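Local coordinates for protein phenylalanine ammonia-lyase (Rhodosporidium toruloides, PDB 1Y2M) that catalyses the non-oxidative deamination of L-phenylalanine to trans-cinnamate and of L-tyrosine to p-coumarate, working as a homotetramer built as a dimer of dimers, at residues B[291-296]-B[434-439]; B[297-302]-B[526-531]. All blocks are in the same frame, centred on the assembly; numbering follows the deposited sequence.

Contact 1. Residues B[291-296]-B[434-439]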
loop_
_atom_site.group_PDB
_atom_site.type_symbol
_atom_site.label_atom_id
_atom_site.label_comp_id
_atom_site.label_asym_id
_atom_site.label_seq_id
_atom_site.Cartn_x
_atom_site.Cartn_y
_atom_site.Cartn_z
ATOM N N LEU B 291 14.140 19.544 10.071
ATOM C CA LEU B 291 15.344 20.328 10.432
ATOM C C LEU B 291 16.367 19.452 11.125
ATOM O O LEU B 291 17.570 19.560 10.897
ATOM C CB LEU B 291 14.995 21.556 11.266
ATOM C CG LEU B 291 14.187 22.643 10.521
ATOM C CD1 LEU B 291 13.990 23.871 11.442
ATOM C CD2 LEU B 291 14.856 23.073 9.238
ATOM N N LEU B 292 15.903 18.561 11.969
ATOM C CA LEU B 292 16.811 17.622 12.664
ATOM C C LEU B 292 17.520 16.676 11.678
ATOM O O LEU B 292 18.689 16.342 11.834
ATOM C CB LEU B 292 16.067 16.870 13.763
ATOM C CG LEU B 292 16.812 15.772 14.530
ATOM C CD1 LEU B 292 18.058 16.373 15.238
ATOM C CD2 LEU B 292 15.936 15.039 15.522
ATOM N N SER B 293 16.811 16.258 10.642
ATOM C CA SER B 293 17.376 15.412 9.580
ATOM C C SER B 293 18.557 16.124 8.906
ATOM O O SER B 293 19.580 15.515 8.585
ATOM C CB SER B 293 16.313 15.103 8.527
ATOM O OG SER B 293 16.921 14.317 7.510
ATOM N N GLN B 294 18.397 17.423 8.690
ATOM C CA GLN B 294 19.443 18.246 8.067
ATOM C C GLN B 294 20.656 18.385 8.999
ATOM O O GLN B 294 21.820 18.281 8.593
ATOM C CB GLN B 294 18.885 19.606 7.718
ATOM C CG GLN B 294 17.944 19.458 6.546
ATOM C CD GLN B 294 17.267 20.749 6.131
ATOM O OE1 GLN B 294 17.946 21.748 5.925
ATOM N NE2 GLN B 294 15.962 20.731 5.996
ATOM N N SER B 295 20.362 18.628 10.261
ATOM C CA SER B 295 21.397 18.708 11.278
ATOM C C SER B 295 22.201 17.410 11.403
ATOM O O SER B 295 23.429 17.405 11.482
ATOM C CB SER B 295 20.804 19.144 12.633
ATOM O OG SER B 295 20.242 20.465 12.541
ATOM N N LEU B 296 21.499 16.282 11.392
ATOM C CA LEU B 296 22.122 14.980 11.450
ATOM C C LEU B 296 22.929 14.686 10.202
ATOM O O LEU B 296 23.997 14.097 10.297
ATOM C CB LEU B 296 21.045 13.917 11.631
ATOM C CG LEU B 296 20.475 13.851 13.033
ATOM C CD1 LEU B 296 19.276 12.972 13.059
ATOM C CD2 LEU B 296 21.513 13.293 13.966
ATOM N N LYS B 434 14.222 7.034 5.521
ATOM C CA LYS B 434 15.109 6.267 4.663
ATOM C C LYS B 434 16.467 6.955 4.509
ATOM O O LYS B 434 17.492 6.309 4.631
ATOM C CB LYS B 434 14.433 6.020 3.321
ATOM C CG LYS B 434 15.288 5.208 2.389
ATOM C CD LYS B 434 15.506 3.768 2.831
ATOM C CE LYS B 434 16.294 3.013 1.762
ATOM N NZ LYS B 434 16.420 1.499 1.917
ATOM N N LEU B 435 16.494 8.270 4.318
ATOM C CA LEU B 435 17.766 8.986 4.225
ATOM C C LEU B 435 18.641 8.828 5.447
ATOM O O LEU B 435 19.806 8.404 5.372
ATOM C CB LEU B 435 17.505 10.479 4.009
ATOM C CG LEU B 435 18.799 11.281 3.733
ATOM C CD1 LEU B 435 19.478 10.769 2.392
ATOM C CD2 LEU B 435 18.531 12.748 3.680
ATOM N N ASN B 436 18.091 9.189 6.592
ATOM C CA ASN B 436 18.902 9.148 7.795
ATOM C C ASN B 436 19.249 7.692 8.137
ATOM O O ASN B 436 20.328 7.422 8.645
ATOM C CB ASN B 436 18.204 9.878 8.959
ATOM C CG ASN B 436 18.080 11.375 8.679
ATOM O OD1 ASN B 436 17.010 11.862 8.473
ATOM N ND2 ASN B 436 19.213 12.092 8.633
ATOM N N PHE B 437 18.365 6.741 7.884
ATOM C CA PHE B 437 18.751 5.328 8.135
ATOM C C PHE B 437 19.999 5.011 7.271
ATOM O O PHE B 437 20.948 4.378 7.715
ATOM C CB PHE B 437 17.638 4.397 7.691
ATOM C CG PHE B 437 18.067 2.969 7.556
ATOM C CD1 PHE B 437 18.434 2.226 8.657
ATOM C CD2 PHE B 437 18.142 2.400 6.322
ATOM C CE1 PHE B 437 18.863 0.920 8.529
ATOM C CE2 PHE B 437 18.595 1.094 6.166
ATOM C CZ PHE B 437 18.944 0.357 7.287
ATOM N N THR B 438 19.956 5.362 5.994
ATOM C CA THR B 438 21.071 5.013 5.097
ATOM C C THR B 438 22.351 5.709 5.494
ATOM O O THR B 438 23.465 5.119 5.417
ATOM C CB THR B 438 20.832 5.290 3.590
ATOM O OG1 THR B 438 20.641 6.694 3.325
ATOM C CG2 THR B 438 19.615 4.524 3.110
ATOM N N GLN B 439 22.224 6.931 5.994
ATOM C CA GLN B 439 23.438 7.639 6.560
ATOM C C GLN B 439 23.995 6.896 7.768
ATOM O O GLN B 439 25.222 6.686 7.876
ATOM C CB GLN B 439 23.102 9.074 6.988
ATOM C CG GLN B 439 22.740 9.991 5.860
ATOM C CD GLN B 439 22.195 11.315 6.329
ATOM O OE1 GLN B 439 21.957 11.492 7.535
ATOM N NE2 GLN B 439 21.966 12.257 5.388
#
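Ser293 and Asn436 join two near-parallel helices of the central helical bundle that marks the PAL/histidase fold. The segments belong to helices 273-303 and 416-443. Their axes approach to 10.4 Å and run at 22° to each other. The main polar bond is short: the Ser293 hydroxyl OG donates to Asn436 OD1 at 2.6 Å. It arrives in the plane of the amide, on a lone pair of OD1. Ser293 OG stands anti to its backbone N (chi1 178°), which turns it to the Asn436 amide; Ser293 CB lies 3.3 Å from Asn436 OD1.

The amide nitrogen of Asn436 adds two weak hydrogen bonds. Asn436 ND2 reaches back across the contact to the backbone oxygen Ser293 O at 3.4 Å. Along its own helix, Asn436 ND2 donates to Gln439 OE1 at 3.0 Å. Both ends of the buried amide are therefore used, which would resist a flip of the group. An alanine in place of Asn436 would probably leave the Ser293 hydroxyl without this acceptor and Gln439 OE1 without this donor, inside a buried interface. Gln439 NE2 hydrogen-bonds to Thr297 OG1 and to Pro364 O.

Carbon packing is slight, and only 163 Å² is buried in all. A methyl of Leu435 comes near the Ser293 hydroxyl, and Leu435 also packs on Trp371 and Leu372 of helix 368-391. Leu524 of helix 506-560 lies against Asn436. Leu296 flanks the amide, its CB 4.0 Å from Asn436 ND2.

Contact 2. Residues B[297-302]-B[526-531]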
loop_
_atom_site.group_PDB
_atom_site.type_symbol
_atom_site.label_atom_id
_atom_site.label_comp_id
_atom_site.label_asym_id
_atom_site.label_seq_id
_atom_site.Cartn_x
_atom_site.Cartn_y
_atom_site.Cartn_z
ATOM N N THR B 297 22.466 15.132 9.047
ATOM C CA THR B 297 23.242 15.060 7.819
ATOM C C THR B 297 24.618 15.750 7.992
ATOM O O THR B 297 25.662 15.168 7.680
ATOM C CB THR B 297 22.470 15.661 6.607
ATOM O OG1 THR B 297 21.286 14.903 6.369
ATOM C CG2 THR B 297 23.340 15.583 5.357
ATOM N N ALA B 298 24.587 16.974 8.501
ATOM C CA ALA B 298 25.815 17.766 8.718
ATOM C C ALA B 298 26.731 17.001 9.701
ATOM O O ALA B 298 27.948 16.800 9.442
ATOM C CB ALA B 298 25.489 19.128 9.240
HETATM N N MSE B 299 26.174 16.534 10.811
HETATM C CA MSE B 299 27.027 15.875 11.833
HETATM C C MSE B 299 27.612 14.571 11.345
HETATM O O MSE B 299 28.710 14.142 11.725
HETATM C CB MSE B 299 26.254 15.738 13.125
HETATM C CG MSE B 299 25.930 17.063 13.639
HETATM SE SE MSE B 299 25.045 16.992 15.393
HETATM C CE MSE B 299 26.595 16.943 16.456
ATOM N N THR B 300 26.844 13.899 10.502
ATOM C CA THR B 300 27.358 12.680 9.840
ATOM C C THR B 300 28.490 12.986 8.864
ATOM O O THR B 300 29.454 12.219 8.752
ATOM C CB THR B 300 26.225 11.870 9.195
ATOM O OG1 THR B 300 25.184 11.590 10.163
ATOM C CG2 THR B 300 26.738 10.543 8.637
ATOM N N VAL B 301 28.382 14.070 8.095
ATOM C CA VAL B 301 29.485 14.432 7.204
ATOM C C VAL B 301 30.726 14.623 8.090
ATOM O O VAL B 301 31.826 14.172 7.746
ATOM C CB VAL B 301 29.176 15.719 6.388
ATOM C CG1 VAL B 301 30.407 16.215 5.649
ATOM C CG2 VAL B 301 28.005 15.506 5.390
ATOM N N GLU B 302 30.549 15.270 9.244
ATOM C CA GLU B 302 31.689 15.482 10.149
ATOM C C GLU B 302 32.262 14.152 10.678
ATOM O O GLU B 302 33.446 13.883 10.569
ATOM C CB GLU B 302 31.291 16.409 11.304
ATOM C CG GLU B 302 30.989 17.817 10.848
ATOM C CD GLU B 302 30.794 18.749 12.049
ATOM O OE1 GLU B 302 29.740 18.606 12.689
ATOM O OE2 GLU B 302 31.692 19.590 12.383
ATOM N N THR B 526 17.978 7.829 17.734
ATOM C CA THR B 526 19.002 6.787 17.537
ATOM C C THR B 526 20.221 7.297 16.742
ATOM O O THR B 526 21.394 7.095 17.095
ATOM C CB THR B 526 18.340 5.577 16.855
ATOM O OG1 THR B 526 17.385 5.024 17.762
ATOM C CG2 THR B 526 19.316 4.493 16.416
ATOM N N HIS B 527 19.950 7.920 15.614
ATOM C CA HIS B 527 21.008 8.471 14.780
ATOM C C HIS B 527 21.811 9.499 15.582
ATOM O O HIS B 527 23.051 9.551 15.506
ATOM C CB HIS B 527 20.357 9.051 13.516
ATOM C CG HIS B 527 21.326 9.506 12.444
ATOM N ND1 HIS B 527 20.903 10.011 11.230
ATOM C CD2 HIS B 527 22.683 9.539 12.416
ATOM C CE1 HIS B 527 21.968 10.323 10.504
ATOM N NE2 HIS B 527 23.058 10.066 11.205
ATOM N N LEU B 528 21.135 10.413 16.253
ATOM C CA LEU B 528 21.845 11.414 17.055
ATOM C C LEU B 528 22.715 10.769 18.130
ATOM O O LEU B 528 23.882 11.149 18.294
ATOM C CB LEU B 528 20.840 12.372 17.700
ATOM C CG LEU B 528 21.360 13.567 18.498
ATOM C CD1 LEU B 528 22.453 14.325 17.742
ATOM C CD2 LEU B 528 20.185 14.521 18.822
ATOM N N TYR B 529 22.182 9.759 18.811
ATOM C CA TYR B 529 22.994 9.015 19.791
ATOM C C TYR B 529 24.279 8.529 19.127
ATOM O O TYR B 529 25.384 8.716 19.656
ATOM C CB TYR B 529 22.200 7.854 20.376
ATOM C CG TYR B 529 23.039 6.992 21.283
ATOM C CD1 TYR B 529 23.114 7.239 22.654
ATOM C CD2 TYR B 529 23.759 5.947 20.769
ATOM C CE1 TYR B 529 23.905 6.464 23.461
ATOM C CE2 TYR B 529 24.581 5.176 21.592
ATOM C CZ TYR B 529 24.647 5.431 22.918
ATOM O OH TYR B 529 25.463 4.628 23.718
ATOM N N CYS B 530 24.121 7.885 17.968
ATOM C CA CYS B 530 25.278 7.250 17.287
ATOM C C CYS B 530 26.293 8.259 16.745
ATOM O O CYS B 530 27.518 8.089 16.915
ATOM C CB CYS B 530 24.855 6.317 16.215
ATOM S SG CYS B 530 23.911 4.885 16.737
ATOM N N VAL B 531 25.793 9.307 16.089
ATOM C CA VAL B 531 26.703 10.273 15.469
ATOM C C VAL B 531 27.571 10.933 16.521
ATOM O O VAL B 531 28.712 11.282 16.279
ATOM C CB VAL B 531 25.948 11.292 14.537
ATOM C CG1 VAL B 531 25.289 12.404 15.373
ATOM C CG2 VAL B 531 26.893 11.889 13.492
#
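Thr300 carries OG1 anti to its carbonyl carbon, and His527 carries CG anti to its backbone N. The first torsion puts the hydroxyl, the second the base of the imidazole, in position; the two side chains cross at about a right angle. His527 NE2 donates a hydrogen bond to Thr300 OG1 at 2.8 Å, with an N-H...O angle of 143°. The oxygen lies at the ring edge, 20° out of the ring plane. Thr300 OG1 also bonds to Leu296 O, one turn back on its own helix. The hydroxyl thus has a partner on each helix.

The rest is van der Waals packing. Val531 points at the other helix, and its CG2 presses on the backbone between Met299 and Thr300. Val531 CG2 lies 3.4 Å from Met299 O and 3.6 Å from Thr300 N. Val531 CG2 also meets the side chain of Met299, a selenomethionine here, at Met299 CB, 3.9 Å away. Met299 SE lies loosely by Leu528 CD1, at 4.4 Å.

This buried contact joins helix 273-303 to the long helix 506-560. The axes of the two segments run at 27° to each other. Helix 416-443 packs beside them: Asn436 and Gln439 touch His527, and Met443 touches Val531. Helix 323-336 covers Thr297 and Ala298, while helix 468-484 lies against Thr526, Tyr529 and Cys530.

Contacts 1 and 2 use successive turns of helix 273-303, and their centres are 8 Å apart. Three helices meet here, because helix 416-443 of contact 1 also touches helix 506-560 of contact 2. A probable hydrogen bond links the contacts, with Gln439 NE2 2.9 Å from Thr297 OG1. The His527 ring packs against contact 1: His527 CE1 is 3.2 Å from Gln439 OE1. Leu296 CD2 lies 3.6 Å from Leu528 CA. Arg366, which probably binds cinnamate, lies in the wider surroundings of both: its side chain is about 9 Å from that of Leu435 and about 11 Å from that of Thr300.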